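Local coordinates for protein PAN2-PAN3 deadenylation complex catalytic subunit pan2 (PDB 4CZW) that probably shortens the poly(A) tails of mRNA as catalytic subunit of the PAN2-PAN3 deadenylation complex, here its pseudo-ubiquitin-hydrolase and exonuclease domains, at residues N65-H70 and C80-L85; H70-C75 and T407-S412; P154-L159 and R400-W405; S412-D417 and W537-L542. All blocks are in the same frame, centred on the assembly; numbering follows the deposited sequence.

Contact 1: N65-H70 and C80-L85; sequences NMALQH and CLLCEL. With ZN (zinc ion), chain B.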
# COMPACT_ATOMS: atom_id res chain seq x y z
N ASN A 65 -10.65 2.44 -0.53
CA ASN A 65 -11.67 2.42 0.50
C ASN A 65 -11.78 1.04 1.15
O ASN A 65 -11.82 0.92 2.37
CB ASN A 65 -13.03 2.84 -0.08
CG ASN A 65 -14.14 2.81 0.96
OD1 ASN A 65 -14.30 3.75 1.74
ND2 ASN A 65 -14.91 1.73 0.96
N MSE A 66 -11.81 0.01 0.31
CA MSE A 66 -11.90 -1.37 0.75
C MSE A 66 -10.84 -1.72 1.80
O MSE A 66 -11.15 -2.32 2.83
CB MSE A 66 -11.76 -2.31 -0.45
CG MSE A 66 -11.93 -3.78 -0.13
SE MSE A 66 -11.57 -4.89 -1.70
CE MSE A 66 -12.66 -3.92 -2.99
N ALA A 67 -9.60 -1.31 1.54
CA ALA A 67 -8.49 -1.61 2.44
C ALA A 67 -8.58 -0.81 3.74
O ALA A 67 -8.31 -1.34 4.81
CB ALA A 67 -7.17 -1.33 1.74
N LEU A 68 -8.97 0.46 3.63
CA LEU A 68 -9.05 1.33 4.79
C LEU A 68 -10.18 0.93 5.73
O LEU A 68 -10.04 1.02 6.95
CB LEU A 68 -9.23 2.79 4.34
CG LEU A 68 -8.01 3.44 3.69
CD1 LEU A 68 -8.35 4.83 3.19
CD2 LEU A 68 -6.85 3.49 4.67
N GLN A 69 -11.30 0.49 5.16
CA GLN A 69 -12.44 0.06 5.97
C GLN A 69 -12.10 -1.20 6.76
O GLN A 69 -12.67 -1.44 7.82
CB GLN A 69 -13.67 -0.19 5.09
CG GLN A 69 -14.18 1.03 4.34
CD GLN A 69 -14.78 2.08 5.26
OE1 GLN A 69 -15.13 1.80 6.41
NE2 GLN A 69 -14.89 3.30 4.76
N HIS A 70 -11.16 -1.99 6.25
CA HIS A 70 -10.73 -3.20 6.94
C HIS A 70 -9.62 -2.91 7.95
O HIS A 70 -9.65 -3.41 9.07
CB HIS A 70 -10.24 -4.25 5.94
CG HIS A 70 -9.57 -5.42 6.59
ND1 HIS A 70 -10.27 -6.40 7.27
CD2 HIS A 70 -8.27 -5.77 6.68
CE1 HIS A 70 -9.43 -7.30 7.74
NE2 HIS A 70 -8.20 -6.93 7.40
N CYS A 80 -1.25 -9.96 7.35
CA CYS A 80 -2.55 -9.63 6.78
C CYS A 80 -2.36 -8.55 5.72
O CYS A 80 -2.27 -7.37 6.04
CB CYS A 80 -3.51 -9.16 7.87
SG CYS A 80 -5.15 -8.68 7.29
N LEU A 81 -2.31 -8.97 4.46
CA LEU A 81 -1.95 -8.09 3.36
C LEU A 81 -2.94 -6.94 3.14
O LEU A 81 -2.55 -5.87 2.68
CB LEU A 81 -1.81 -8.89 2.07
CG LEU A 81 -0.70 -9.95 2.07
CD1 LEU A 81 -0.62 -10.66 0.73
CD2 LEU A 81 0.64 -9.31 2.42
N LEU A 82 -4.20 -7.17 3.48
CA LEU A 82 -5.21 -6.13 3.32
C LEU A 82 -5.00 -5.00 4.32
O LEU A 82 -5.17 -3.83 3.99
CB LEU A 82 -6.62 -6.71 3.46
CG LEU A 82 -7.76 -5.73 3.16
CD1 LEU A 82 -7.56 -5.09 1.79
CD2 LEU A 82 -9.10 -6.44 3.22
N CYS A 83 -4.62 -5.36 5.54
CA CYS A 83 -4.27 -4.37 6.55
C CYS A 83 -3.04 -3.59 6.12
O CYS A 83 -3.01 -2.36 6.21
CB CYS A 83 -4.02 -5.04 7.91
SG CYS A 83 -5.49 -5.30 8.91
N GLU A 84 -2.04 -4.31 5.64
CA GLU A 84 -0.81 -3.70 5.14
C GLU A 84 -1.11 -2.80 3.94
O GLU A 84 -0.46 -1.77 3.76
CB GLU A 84 0.21 -4.77 4.76
CG GLU A 84 0.59 -5.70 5.91
CD GLU A 84 1.36 -5.00 7.01
OE1 GLU A 84 2.02 -3.98 6.72
OE2 GLU A 84 1.31 -5.47 8.17
N LEU A 85 -2.08 -3.19 3.13
CA LEU A 85 -2.51 -2.38 2.00
C LEU A 85 -3.11 -1.06 2.48
O LEU A 85 -2.88 -0.02 1.88
CB LEU A 85 -3.53 -3.14 1.14
CG LEU A 85 -2.99 -3.87 -0.08
CD1 LEU A 85 -4.11 -4.62 -0.79
CD2 LEU A 85 -2.32 -2.90 -1.04
ZN ZN B . -6.55 -7.32 8.51
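A zinc ion ties helix 61-71 to the start of helix 81-94, two helices whose short segments cross at -107° with axes 8.0 Å apart. His70 supplies the ligand from the first helix. Its CG lies anti to the backbone N (chi1 170°), which swings the imidazole across to the second helix and brings NE2 within 2.0 Å of the ion. The two thiolates on the other side reach the same point by different torsions. Cys80, at the N-cap, holds SG anti to its backbone N, whereas Cys83, in the first turn, has SG anti to its carbonyl carbon and beside the N (chi1 -86°). Cys80 SG and Cys83 SG both end 2.3 Å from ZN. Seen from the ring of His70, Cys80 SG sits at the edge near the ring plane, while Cys83 SG approaches obliquely. Leu82 fills the angle between the helices with a forked tip. Its CG is anti to the backbone N, CD2 meets His70 CG at 3.6 Å in an oblique crossing, and CD1 rests 3.7 Å from Ala67 CA. One turn further on, Leu85 CB touches Ala67 CB at 4.1 Å, so that the small alanine lets the backbones approach. Ile145 of helix 130-149 packs on both leucines. The N-terminal end of helix 81-94 would probably help to stabilise the negative sulfurs. The bond from NE2 to zinc holds the ring, and Leu82 probably restricts its rotation further. With Cys75 as fourth ligand, this is a three-cysteine, one-histidine zinc site of the pseudo-UCH domain, its CxxC pair at the beginning of a helix.

Contact 2: H70-C75 and T407-S412; sequences HAATAC and TRLDTS. With ZN (zinc ion), chain B.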
# COMPACT_ATOMS: atom_id res chain seq x y z
N HIS A 70 -11.16 -1.99 6.25
CA HIS A 70 -10.73 -3.20 6.94
C HIS A 70 -9.62 -2.91 7.95
O HIS A 70 -9.65 -3.41 9.07
CB HIS A 70 -10.24 -4.25 5.94
CG HIS A 70 -9.57 -5.42 6.59
ND1 HIS A 70 -10.27 -6.40 7.27
CD2 HIS A 70 -8.27 -5.77 6.68
CE1 HIS A 70 -9.43 -7.30 7.74
NE2 HIS A 70 -8.20 -6.93 7.40
N ALA A 71 -8.64 -2.12 7.53
CA ALA A 71 -7.50 -1.79 8.38
C ALA A 71 -7.93 -1.04 9.64
O ALA A 71 -7.27 -1.11 10.67
CB ALA A 71 -6.48 -0.96 7.61
N ALA A 72 -9.06 -0.34 9.55
CA ALA A 72 -9.56 0.45 10.67
C ALA A 72 -10.30 -0.40 11.70
O ALA A 72 -10.75 0.11 12.73
CB ALA A 72 -10.46 1.56 10.16
N THR A 73 -10.43 -1.69 11.42
CA THR A 73 -11.11 -2.60 12.35
C THR A 73 -10.15 -3.09 13.43
O THR A 73 -9.02 -2.63 13.52
CB THR A 73 -11.72 -3.81 11.62
OG1 THR A 73 -10.67 -4.66 11.13
CG2 THR A 73 -12.59 -3.36 10.46
N ALA A 74 -10.62 -4.04 14.23
CA ALA A 74 -9.82 -4.58 15.32
C ALA A 74 -8.98 -5.77 14.87
O ALA A 74 -8.47 -6.53 15.71
CB ALA A 74 -10.71 -4.98 16.49
N CYS A 75 -8.84 -5.93 13.56
CA CYS A 75 -8.11 -7.05 12.98
C CYS A 75 -6.69 -7.16 13.52
O CYS A 75 -5.89 -6.24 13.36
CB CYS A 75 -8.08 -6.93 11.45
SG CYS A 75 -7.12 -8.21 10.60
N THR A 407 -13.63 8.04 11.10
CA THR A 407 -14.63 8.53 12.05
C THR A 407 -14.93 7.51 13.14
O THR A 407 -14.93 7.83 14.33
CB THR A 407 -15.94 8.92 11.34
OG1 THR A 407 -15.69 10.02 10.45
CG2 THR A 407 -17.00 9.32 12.35
N ARG A 408 -15.19 6.27 12.73
CA ARG A 408 -15.47 5.20 13.67
C ARG A 408 -14.32 4.20 13.74
O ARG A 408 -14.53 2.99 13.69
CB ARG A 408 -16.77 4.49 13.31
CG ARG A 408 -18.00 5.37 13.41
CD ARG A 408 -19.29 4.57 13.30
NE ARG A 408 -19.42 3.91 12.00
CZ ARG A 408 -19.98 4.47 10.93
NH1 ARG A 408 -20.46 5.71 11.01
NH2 ARG A 408 -20.06 3.80 9.79
N LEU A 409 -13.10 4.73 13.84
CA LEU A 409 -11.90 3.91 13.96
C LEU A 409 -11.92 3.08 15.24
O LEU A 409 -12.20 3.59 16.32
CB LEU A 409 -10.65 4.79 13.92
CG LEU A 409 -9.30 4.14 14.22
CD1 LEU A 409 -8.92 3.16 13.13
CD2 LEU A 409 -8.23 5.20 14.41
N ASP A 410 -11.62 1.79 15.11
CA ASP A 410 -11.57 0.90 16.27
C ASP A 410 -10.28 1.12 17.04
O ASP A 410 -9.19 1.12 16.46
CB ASP A 410 -11.70 -0.56 15.84
CG ASP A 410 -11.84 -1.50 17.02
OD1 ASP A 410 -10.81 -1.93 17.57
OD2 ASP A 410 -13.00 -1.81 17.39
N THR A 411 -10.40 1.31 18.35
CA THR A 411 -9.25 1.65 19.19
C THR A 411 -8.97 0.61 20.26
O THR A 411 -8.22 0.86 21.20
CB THR A 411 -9.46 3.01 19.88
OG1 THR A 411 -10.54 2.91 20.82
CG2 THR A 411 -9.78 4.09 18.86
N SER A 412 -9.57 -0.57 20.12
CA SER A 412 -9.48 -1.62 21.13
C SER A 412 -8.05 -2.14 21.33
O SER A 412 -7.73 -2.68 22.39
CB SER A 412 -10.40 -2.78 20.77
OG SER A 412 -10.03 -3.36 19.52
ZN ZN B . -6.55 -7.32 8.51
O HOH W 1 -7.74 -0.44 14.44
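Asp410 carries this meeting of two loops, and its side chain can be traced outward atom by atom. Its backbone N first gives a nearly straight hydrogen bond to Ala72 O (3.0 Å, 160° at the hydrogen), arriving almost along the C=O axis. CB then passes the same Ala72 O at 3.3 Å and lies over the peptide carbon Thr73 C. With CG anti to the backbone N (chi1 -172°), the carboxylate runs alongside Ala74: CG is 3.7 Å from Ala74 CB, and OD1 touches that methyl too. OD1 is also the best-gripped tip, taking Ser412 OG on its syn lone pair and Ser412 N (3.1 Å) from above the carboxylate plane. Asp410 OD2 is more distant, 4.0 Å from Ala74 CB. The bond from Ser412 N closes an Asx turn, and the facing loop contains its counterpart, an ST turn in which Thr73 OG1 accepts from Cys75 N at 3.3 Å. Thr73 OG1 in turn donates to His70 O, which also receives Thr73 N, so the end of helix 61-71 is tied to the loop that delivers Cys75 SG to the zinc ion at 2.3 Å. An alanine in place of Asp410 would lose both bonds to Ser412 and the packing on Ala74, and would probably loosen the turn beside the zinc loop. A water lies between Thr73 O and Asp410 O, where Lys534 of helix 529-541 also bonds to Thr73 O. Beside the backbone bond, Leu409 extends CD1 to Ala72 CB, 3.7 Å away, and its side chain leans on Trp537 and Val538.

Contact 3: P154-L159 and R400-W405; sequences PISTEL and RFNMDW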
# COMPACT_ATOMS: atom_id res chain seq x y z
N PRO A 154 -16.09 -5.04 8.12
CA PRO A 154 -15.50 -3.73 7.88
C PRO A 154 -16.23 -2.62 8.63
O PRO A 154 -17.39 -2.81 9.01
CB PRO A 154 -15.63 -3.55 6.37
CG PRO A 154 -16.77 -4.43 5.99
CD PRO A 154 -16.69 -5.61 6.90
N ILE A 155 -15.56 -1.49 8.84
CA ILE A 155 -16.14 -0.37 9.57
C ILE A 155 -17.40 0.15 8.89
O ILE A 155 -18.39 0.47 9.55
CB ILE A 155 -15.13 0.78 9.73
CG1 ILE A 155 -13.89 0.30 10.47
CG2 ILE A 155 -15.76 1.95 10.46
CD1 ILE A 155 -14.17 -0.16 11.89
N SER A 156 -17.37 0.21 7.56
CA SER A 156 -18.51 0.74 6.81
C SER A 156 -18.57 0.20 5.38
O SER A 156 -17.57 0.15 4.67
CB SER A 156 -18.46 2.26 6.78
OG SER A 156 -19.55 2.80 6.06
N THR A 157 -19.77 -0.21 4.98
CA THR A 157 -20.03 -0.61 3.60
C THR A 157 -21.00 0.38 2.97
O THR A 157 -21.72 0.06 2.04
CB THR A 157 -20.61 -2.03 3.51
OG1 THR A 157 -21.88 -2.08 4.19
CG2 THR A 157 -19.67 -3.04 4.14
N GLU A 158 -21.00 1.60 3.51
CA GLU A 158 -21.94 2.64 3.10
C GLU A 158 -21.68 3.13 1.68
O GLU A 158 -22.61 3.44 0.94
CB GLU A 158 -21.89 3.82 4.07
CG GLU A 158 -22.96 4.87 3.84
CD GLU A 158 -24.35 4.36 4.14
OE1 GLU A 158 -24.49 3.40 4.92
OE2 GLU A 158 -25.32 4.93 3.60
N LEU A 159 -20.40 3.20 1.30
CA LEU A 159 -20.02 3.63 -0.03
C LEU A 159 -20.55 2.67 -1.08
O LEU A 159 -21.17 3.08 -2.07
CB LEU A 159 -18.49 3.75 -0.14
CG LEU A 159 -17.86 4.41 -1.38
CD1 LEU A 159 -16.49 4.95 -1.02
CD2 LEU A 159 -17.74 3.45 -2.55
N ARG A 400 -15.42 9.13 -5.55
CA ARG A 400 -16.16 8.68 -4.37
C ARG A 400 -15.22 8.27 -3.25
O ARG A 400 -14.14 7.72 -3.49
CB ARG A 400 -17.08 7.51 -4.74
CG ARG A 400 -18.23 7.88 -5.66
CD ARG A 400 -19.25 8.75 -4.95
NE ARG A 400 -19.73 8.13 -3.71
CZ ARG A 400 -20.71 7.23 -3.65
NH1 ARG A 400 -21.32 6.85 -4.76
NH2 ARG A 400 -21.07 6.72 -2.48
N PHE A 401 -15.63 8.53 -2.01
CA PHE A 401 -14.84 8.15 -0.84
C PHE A 401 -15.72 8.08 0.40
O PHE A 401 -16.83 8.61 0.42
CB PHE A 401 -13.69 9.13 -0.62
CG PHE A 401 -14.13 10.52 -0.23
CD1 PHE A 401 -14.52 11.43 -1.20
CD2 PHE A 401 -14.15 10.91 1.10
CE1 PHE A 401 -14.93 12.70 -0.84
CE2 PHE A 401 -14.55 12.18 1.46
CZ PHE A 401 -14.94 13.08 0.48
N ASN A 402 -15.22 7.43 1.44
CA ASN A 402 -15.94 7.30 2.70
C ASN A 402 -15.00 7.40 3.89
O ASN A 402 -14.00 6.68 3.97
CB ASN A 402 -16.71 5.98 2.74
CG ASN A 402 -17.54 5.82 4.00
OD1 ASN A 402 -17.11 5.16 4.95
ND2 ASN A 402 -18.72 6.42 4.01
N MSE A 403 -15.31 8.30 4.82
CA MSE A 403 -14.41 8.60 5.93
C MSE A 403 -14.82 7.94 7.24
O MSE A 403 -14.30 8.28 8.30
CB MSE A 403 -14.32 10.12 6.13
CG MSE A 403 -13.78 10.88 4.93
SE MSE A 403 -11.97 10.35 4.45
CE MSE A 403 -11.11 10.67 6.17
N ASP A 404 -15.75 6.99 7.16
CA ASP A 404 -16.24 6.33 8.36
C ASP A 404 -15.18 5.44 9.00
O ASP A 404 -15.24 5.15 10.20
CB ASP A 404 -17.49 5.50 8.05
CG ASP A 404 -18.62 6.34 7.48
OD1 ASP A 404 -18.60 7.57 7.67
OD2 ASP A 404 -19.53 5.76 6.85
N TRP A 405 -14.21 5.00 8.20
CA TRP A 405 -13.11 4.19 8.72
C TRP A 405 -12.28 5.00 9.71
O TRP A 405 -11.74 4.46 10.67
CB TRP A 405 -12.22 3.69 7.57
CG TRP A 405 -11.47 4.77 6.85
CD1 TRP A 405 -11.89 5.47 5.76
CD2 TRP A 405 -10.17 5.28 7.18
NE1 TRP A 405 -10.93 6.38 5.38
CE2 TRP A 405 -9.86 6.29 6.24
CE3 TRP A 405 -9.23 4.99 8.18
CZ2 TRP A 405 -8.66 7.00 6.26
CZ3 TRP A 405 -8.04 5.69 8.20
CH2 TRP A 405 -7.77 6.69 7.25
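Trp405 presents an edge of its indole to Asn402 O, which lies in the ring plane, and Phe401 likewise has Met403 CG at its edge. The Trp405 indole leads away from 154-159 and reaches Trp537 and Asn541 of helix 529-541. The guanidinium of Arg400, folded back by bends at chi2 and chi3, approaches Leu159 O obliquely, with NH2 3.7 Å away. Between these groups the two segments run nearly antiparallel, 171° apart end to end. Leu159, its CG anti to the backbone N, pushes CD1 against the main chain at Phe401 C (3.5 Å), while Leu159 CB and CD1 both rest against Asn402 CB from the same side. At the other end Ile155 lays CG2 on Asp404 O at 3.3 Å. The polar centre is a pair of matching turns, each just ahead of a helix. Ser156 OG accepts from Glu158 N at 3.2 Å, forming an ST turn, and Asn402 OD1 accepts from Asp404 N, forming an Asx turn in which the donor stands 67° above the carbonyl plane. The two turns are joined through Asp404: Ser156 OG, anti to its backbone N, donates to the anti lone pair of Asp404 OD2 at 3.1 Å. Asn402 ND2 adds a weak bond to the same oxygen, and Arg408 is a long, weak ionic partner. Glu158 turns to Arg161 in a salt bridge; its OE1 is 5.8 Å from Asp404 OD2, a like charge nearby. Asp404 is nonetheless probably ionised, and its OD2 links the starts of helices 158-163 and 404-407.

Contact 4: S412-D417 and W537-L542; sequences SVLFRD and WVLVNL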
# COMPACT_ATOMS: atom_id res chain seq x y z
N SER A 412 -9.57 -0.57 20.12
CA SER A 412 -9.48 -1.62 21.13
C SER A 412 -8.05 -2.14 21.33
O SER A 412 -7.73 -2.68 22.39
CB SER A 412 -10.40 -2.78 20.77
OG SER A 412 -10.03 -3.36 19.52
N VAL A 413 -7.21 -1.97 20.32
CA VAL A 413 -5.84 -2.46 20.37
C VAL A 413 -5.01 -1.67 21.40
O VAL A 413 -4.02 -2.17 21.93
CB VAL A 413 -5.16 -2.39 18.98
CG1 VAL A 413 -5.00 -0.94 18.52
CG2 VAL A 413 -3.82 -3.11 18.98
N LEU A 414 -5.44 -0.45 21.68
CA LEU A 414 -4.73 0.42 22.62
C LEU A 414 -4.99 0.04 24.07
O LEU A 414 -4.17 0.31 24.95
CB LEU A 414 -5.12 1.88 22.40
CG LEU A 414 -4.79 2.51 21.04
CD1 LEU A 414 -5.31 3.93 20.97
CD2 LEU A 414 -3.29 2.47 20.78
N PHE A 415 -6.12 -0.60 24.33
CA PHE A 415 -6.54 -0.89 25.70
C PHE A 415 -6.44 -2.36 26.06
O PHE A 415 -6.55 -2.73 27.23
CB PHE A 415 -7.98 -0.41 25.91
CG PHE A 415 -8.23 1.01 25.46
CD1 PHE A 415 -7.83 2.08 26.24
CD2 PHE A 415 -8.86 1.27 24.26
CE1 PHE A 415 -8.05 3.38 25.83
CE2 PHE A 415 -9.09 2.56 23.84
CZ PHE A 415 -8.68 3.62 24.63
N ARG A 416 -6.23 -3.22 25.06
CA ARG A 416 -6.20 -4.66 25.28
C ARG A 416 -4.92 -5.10 26.00
O ARG A 416 -3.83 -4.61 25.71
CB ARG A 416 -6.34 -5.40 23.96
CG ARG A 416 -6.42 -6.92 24.10
CD ARG A 416 -6.73 -7.60 22.78
NE ARG A 416 -8.06 -7.24 22.27
CZ ARG A 416 -8.28 -6.35 21.31
NH1 ARG A 416 -7.26 -5.73 20.74
NH2 ARG A 416 -9.51 -6.09 20.91
N ASP A 417 -5.07 -6.04 26.93
CA ASP A 417 -3.94 -6.58 27.67
C ASP A 417 -3.78 -8.08 27.44
O ASP A 417 -4.66 -8.87 27.80
CB ASP A 417 -4.09 -6.30 29.16
CG ASP A 417 -2.90 -6.78 29.97
OD1 ASP A 417 -1.79 -6.88 29.41
OD2 ASP A 417 -3.07 -7.06 31.18
N TRP A 537 -0.46 3.33 14.37
CA TRP A 537 -1.28 3.74 13.24
C TRP A 537 -2.60 4.34 13.70
O TRP A 537 -3.08 5.32 13.13
CB TRP A 537 -1.53 2.56 12.30
CG TRP A 537 -2.31 2.94 11.07
CD1 TRP A 537 -1.82 3.57 9.95
CD2 TRP A 537 -3.70 2.72 10.82
NE1 TRP A 537 -2.83 3.75 9.04
CE2 TRP A 537 -3.99 3.23 9.55
CE3 TRP A 537 -4.73 2.13 11.56
CZ2 TRP A 537 -5.27 3.18 8.99
CZ3 TRP A 537 -6.00 2.08 11.01
CH2 TRP A 537 -6.26 2.60 9.74
N VAL A 538 -3.19 3.74 14.73
CA VAL A 538 -4.43 4.24 15.31
C VAL A 538 -4.21 5.62 15.93
O VAL A 538 -5.00 6.54 15.73
CB VAL A 538 -5.00 3.27 16.37
CG1 VAL A 538 -6.06 3.95 17.21
CG2 VAL A 538 -5.56 2.03 15.70
N LEU A 539 -3.11 5.75 16.68
CA LEU A 539 -2.78 7.00 17.35
C LEU A 539 -2.58 8.15 16.37
O LEU A 539 -2.91 9.30 16.67
CB LEU A 539 -1.52 6.82 18.20
CG LEU A 539 -1.67 5.93 19.44
CD1 LEU A 539 -0.32 5.68 20.09
CD2 LEU A 539 -2.64 6.55 20.43
N VAL A 540 -2.06 7.84 15.19
CA VAL A 540 -1.89 8.85 14.14
C VAL A 540 -3.24 9.32 13.63
O VAL A 540 -3.48 10.53 13.51
CB VAL A 540 -1.05 8.31 12.96
CG1 VAL A 540 -1.06 9.29 11.80
CG2 VAL A 540 0.37 8.02 13.41
N ASN A 541 -4.13 8.38 13.33
CA ASN A 541 -5.44 8.70 12.80
C ASN A 541 -6.40 9.26 13.85
O ASN A 541 -7.44 9.82 13.51
CB ASN A 541 -6.07 7.47 12.14
CG ASN A 541 -5.43 7.15 10.80
OD1 ASN A 541 -5.72 7.79 9.79
ND2 ASN A 541 -4.57 6.14 10.78
N LEU A 542 -6.04 9.12 15.12
CA LEU A 542 -6.82 9.74 16.19
C LEU A 542 -6.50 11.22 16.28
O LEU A 542 -7.24 12.00 16.89
CB LEU A 542 -6.56 9.04 17.53
CG LEU A 542 -7.24 7.69 17.74
CD1 LEU A 542 -6.87 7.10 19.09
CD2 LEU A 542 -8.75 7.83 17.61
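Trp537 O is gripped twice by one residue: Asn541 N reaches it at 3.2 Å as the helical bond, and Asn541 ND2 at 2.9 Å from above the carbonyl plane. The same amide nitrogen lies 3.2 Å above the plane of the Trp537 ring, over its centre, so the asparagine folds back upon the helix and lids the indole. This polar knot, with Asp90 and Lys94 as weaker partners, belongs to the flank of helix 529-541 turned away from 412-417. The contact itself is apolar. Leu414, with CG anti to its carbonyl carbon (chi1 -63°) and an extended chi2, drives CD1 into a notch on the helix. There CD1 meets Val538 CG1 and Leu539 CD2, each at 3.8 Å, and Leu542 CD1 at 4.0 Å, while Leu414 CD2 comes near Leu539 CG, the two leucines crossing obliquely. An alanine in place of Leu414 would lose all of these methyl contacts and would probably loosen the short helix from its neighbour. Val413 adds a lighter touch, its CG1 4.1 Å from Val538 CG2, the two side chains sliding past each other in opposite directions. Leu539 continues inward to Phe546, on strand 545-548 of the central mixed sheet. A weakly bonded helical turn thus docks mainly through Leu414, with Val413 beside it, on a helix of the RNase H-like exonuclease fold, the helix that leads into a strand of its sheet.

In the fold
Contact 1 is the buried, metal-bound member of the set, about 8 Å from the centre of the chain, whereas contacts 2 and 3 are partly buried and rely on hydrogen-bonded turns. Contacts 1 and 2 share His70 and helix 61-71, so the zinc ion serves both. Contact 3 leans on the same helix from another side, through Gln69, whose backbone O probably bonds to Ile155 N. Contact 4, also buried but about 20 Å from the centre, is apolar, and it shares Ser412 with contact 2. Chemistry thus differs with place: zinc and leucine packing in contact 1, polar turns in contacts 2 and 3, and aliphatic packing where contact 4 meets a helix of the exonuclease.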